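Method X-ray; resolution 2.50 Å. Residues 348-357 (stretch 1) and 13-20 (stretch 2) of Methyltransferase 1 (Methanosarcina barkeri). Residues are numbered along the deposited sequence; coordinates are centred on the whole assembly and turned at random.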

# COMPACT_ATOMS: atom_id res chain seq x y z
N ASN A 348 25.44 0.01 -13.26
CA ASN A 348 24.73 1.24 -13.55
C ASN A 348 24.22 1.83 -12.28
O ASN A 348 23.42 2.76 -12.33
CB ASN A 348 23.58 1.02 -14.55
CG ASN A 348 24.07 0.80 -15.97
OD1 ASN A 348 23.93 -0.29 -16.52
ND2 ASN A 348 24.62 1.85 -16.58
N ASP A 349 24.67 1.30 -11.15
CA ASP A 349 24.21 1.82 -9.86
C ASP A 349 24.45 3.33 -9.63
O ASP A 349 23.58 4.03 -9.09
CB ASP A 349 24.74 1.00 -8.70
CG ASP A 349 26.25 0.94 -8.66
OD1 ASP A 349 26.89 0.32 -9.56
OD2 ASP A 349 26.79 1.52 -7.69
N LYS A 350 25.60 3.85 -10.06
CA LYS A 350 25.88 5.25 -9.74
C LYS A 350 24.97 6.24 -10.42
O LYS A 350 24.59 7.23 -9.79
CB LYS A 350 27.35 5.59 -9.94
CG LYS A 350 28.23 5.03 -8.80
CD LYS A 350 29.66 5.44 -9.00
CE LYS A 350 30.52 4.95 -7.87
NZ LYS A 350 31.89 5.54 -8.11
N VAL A 351 24.58 5.97 -11.67
CA VAL A 351 23.68 6.87 -12.39
C VAL A 351 22.28 6.79 -11.77
O VAL A 351 21.57 7.79 -11.67
CB VAL A 351 23.62 6.57 -13.93
CG1 VAL A 351 23.12 5.18 -14.18
CG2 VAL A 351 22.69 7.56 -14.67
N LEU A 352 21.89 5.59 -11.35
CA LEU A 352 20.57 5.41 -10.76
C LEU A 352 20.55 6.09 -9.42
O LEU A 352 19.62 6.86 -9.12
CB LEU A 352 20.17 3.92 -10.69
CG LEU A 352 18.80 3.63 -10.05
CD1 LEU A 352 17.69 4.36 -10.80
CD2 LEU A 352 18.54 2.15 -9.94
N ARG A 353 21.59 5.85 -8.61
CA ARG A 353 21.83 6.66 -7.41
C ARG A 353 21.67 8.18 -7.68
O ARG A 353 20.85 8.84 -7.04
CB ARG A 353 23.17 6.30 -6.81
CG ARG A 353 23.77 7.28 -5.74
CD ARG A 353 24.82 8.10 -6.45
NE ARG A 353 26.15 7.73 -6.06
CZ ARG A 353 27.27 8.02 -6.72
NH1 ARG A 353 27.25 8.66 -7.88
NH2 ARG A 353 28.42 7.64 -6.16
N ASP A 354 22.34 8.72 -8.69
CA ASP A 354 22.12 10.14 -8.99
C ASP A 354 20.69 10.51 -9.34
O ASP A 354 20.20 11.57 -8.94
CB ASP A 354 23.10 10.65 -10.04
CG ASP A 354 24.53 10.66 -9.52
OD1 ASP A 354 24.78 10.51 -8.29
OD2 ASP A 354 25.43 10.83 -10.36
N LEU A 355 20.00 9.62 -10.08
CA LEU A 355 18.65 9.88 -10.53
C LEU A 355 17.72 9.96 -9.29
O LEU A 355 16.94 10.90 -9.13
CB LEU A 355 18.21 8.79 -11.51
CG LEU A 355 18.01 8.94 -13.03
CD1 LEU A 355 18.59 10.16 -13.67
CD2 LEU A 355 18.52 7.71 -13.74
N MET A 356 17.87 8.99 -8.40
CA MET A 356 17.08 8.96 -7.16
C MET A 356 17.33 10.22 -6.37
O MET A 356 16.40 10.84 -5.87
CB MET A 356 17.40 7.72 -6.31
CG MET A 356 17.25 6.46 -7.07
SD MET A 356 17.76 4.97 -6.22
CE MET A 356 19.32 5.47 -5.64
N MET A 357 18.59 10.63 -6.29
CA MET A 357 18.96 11.79 -5.51
C MET A 357 18.34 13.02 -6.16
O MET A 357 17.63 13.78 -5.49
CB MET A 357 20.50 11.89 -5.38
CG MET A 357 21.02 13.14 -4.67
SD MET A 357 20.94 14.68 -5.64
CE MET A 357 22.08 14.32 -6.99
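Stretch 2, residues 13-20: NADEMTFG

The richest polar link between the two stretches is made by Arg353, whose guanidinium reaches from the helix to the backbone of Met17. Its NE lies 3.1 Å from Met17 O and its NH2 2.9 Å from the same oxygen, so two hydrogen bonds converge on one carbonyl near the plane of the guanidinium. Arginine suits this place because its donors fan out in a plane: NH1 also forms a salt bridge with Asp15 OD1 at 3.3 Å, while NH2 approaches Asp15 O at 2.6 Å in a weak hydrogen bond. On the helix side, Arg353 NH1 pairs with Asp354 OD1 at 3.1 Å, so this nitrogen lies between two carboxylates.

One turn earlier, Lys350 extends fully beyond its m chi1, and although its CA-to-CB bond points sideways, the long chain brings the ammonium to the other stretch. Lys350 NZ forms a salt bridge with Asp15 OD2 at 3.2 Å and a weak hydrogen bond to Asp15 O at 3.0 Å. The carboxylate of Asp15 thus receives a different cation at each oxygen. A very short hydrogen bond runs from Thr18 OG1 to Asp349 OD2, 2.5 Å apart; the hydroxyl donates to an anion that accepts readily, and both CA-to-CB bonds point toward the opposing stretch.

Stretch 2 runs crosswise over the helix, its 3-10 segment (residues 14-16) near the ends of Lys350 and Arg353, and Phe19 over the side between Asp349 and Met356. In that segment Met17 N bonds to Ala14 O at 3.0 Å. From Met17 to Phe19 the chain is extended, before Gly20 takes a positive phi, which glycine adopts readily. Stretch 1 is helical from Asp349 onward; Asp349, Leu352, Arg353 and Met356 follow the three-or-four-residue repeat that places side chains on one face, with Lys350 beside them. The backbones come nearest where Lys350 CA lies 6.5 Å from Thr18 CA.

Beyond the polar groups, Phe19 supplies the largest covered area of any residue here. With chi1 in p, its ring lies along the helix, reaching residues from Asp349 to Met356. Phe19 CE2 is 3.6 Å from Asp349 CB, Phe19 CZ is 3.8 Å from Leu352 CD2, and Phe19 CE1 is 3.7 Å from Arg353 N. At the ring edge, Met356 CE comes within 3.3 Å of Phe19 CD1. A flat, apolar ring can meet all these neighbours at once, while leucine and methionine provide apolar surface beside it.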

# COMPACT_ATOMS: atom_id res chain seq x y z
N ASN A 13 35.38 10.20 -0.47
CA ASN A 13 34.51 11.26 -1.00
C ASN A 13 33.10 10.70 -1.24
O ASN A 13 32.93 9.47 -1.25
CB ASN A 13 35.10 11.85 -2.30
CG ASN A 13 35.24 10.79 -3.41
OD1 ASN A 13 34.25 10.22 -3.87
ND2 ASN A 13 36.47 10.54 -3.85
N ALA A 14 32.12 11.57 -1.48
CA ALA A 14 30.70 11.17 -1.63
C ALA A 14 30.45 10.21 -2.79
O ALA A 14 29.59 9.35 -2.72
CB ALA A 14 29.77 12.40 -1.75
N ASP A 15 31.23 10.36 -3.85
CA ASP A 15 31.03 9.59 -5.06
C ASP A 15 31.34 8.11 -4.92
O ASP A 15 31.00 7.32 -5.81
CB ASP A 15 31.79 10.18 -6.25
CG ASP A 15 31.44 9.49 -7.55
OD1 ASP A 15 30.33 9.73 -8.06
OD2 ASP A 15 32.25 8.69 -8.05
N GLU A 16 31.97 7.73 -3.81
CA GLU A 16 32.29 6.33 -3.53
C GLU A 16 31.08 5.61 -2.93
O GLU A 16 31.04 4.35 -2.90
CB GLU A 16 33.45 6.23 -2.51
CG GLU A 16 34.86 6.15 -3.09
CD GLU A 16 36.00 6.20 -2.04
OE1 GLU A 16 35.75 6.23 -0.80
OE2 GLU A 16 37.18 6.22 -2.49
N MET A 17 30.14 6.39 -2.42
CA MET A 17 28.93 5.83 -1.82
C MET A 17 27.91 5.36 -2.89
O MET A 17 27.69 5.99 -3.94
CB MET A 17 28.30 6.85 -0.89
CG MET A 17 29.21 7.25 0.30
SD MET A 17 28.44 8.52 1.32
CE MET A 17 27.41 7.44 2.27
N THR A 18 27.29 4.22 -2.59
CA THR A 18 26.30 3.67 -3.45
C THR A 18 25.33 2.83 -2.61
O THR A 18 25.57 2.60 -1.41
CB THR A 18 26.93 2.87 -4.63
OG1 THR A 18 26.01 2.82 -5.71
CG2 THR A 18 27.31 1.44 -4.23
N PHE A 19 24.24 2.38 -3.25
CA PHE A 19 23.29 1.52 -2.56
C PHE A 19 23.69 0.03 -2.60
O PHE A 19 24.42 -0.40 -3.50
CB PHE A 19 21.88 1.78 -3.07
CG PHE A 19 21.73 1.71 -4.59
CD1 PHE A 19 21.30 2.83 -5.30
CD2 PHE A 19 21.94 0.53 -5.28
CE1 PHE A 19 21.11 2.77 -6.71
CE2 PHE A 19 21.77 0.46 -6.65
CZ PHE A 19 21.35 1.58 -7.39
N GLY A 20 23.26 -0.74 -1.60
CA GLY A 20 23.56 -2.17 -1.53
C GLY A 20 25.00 -2.55 -1.25
O GLY A 20 25.36 -3.76 -1.11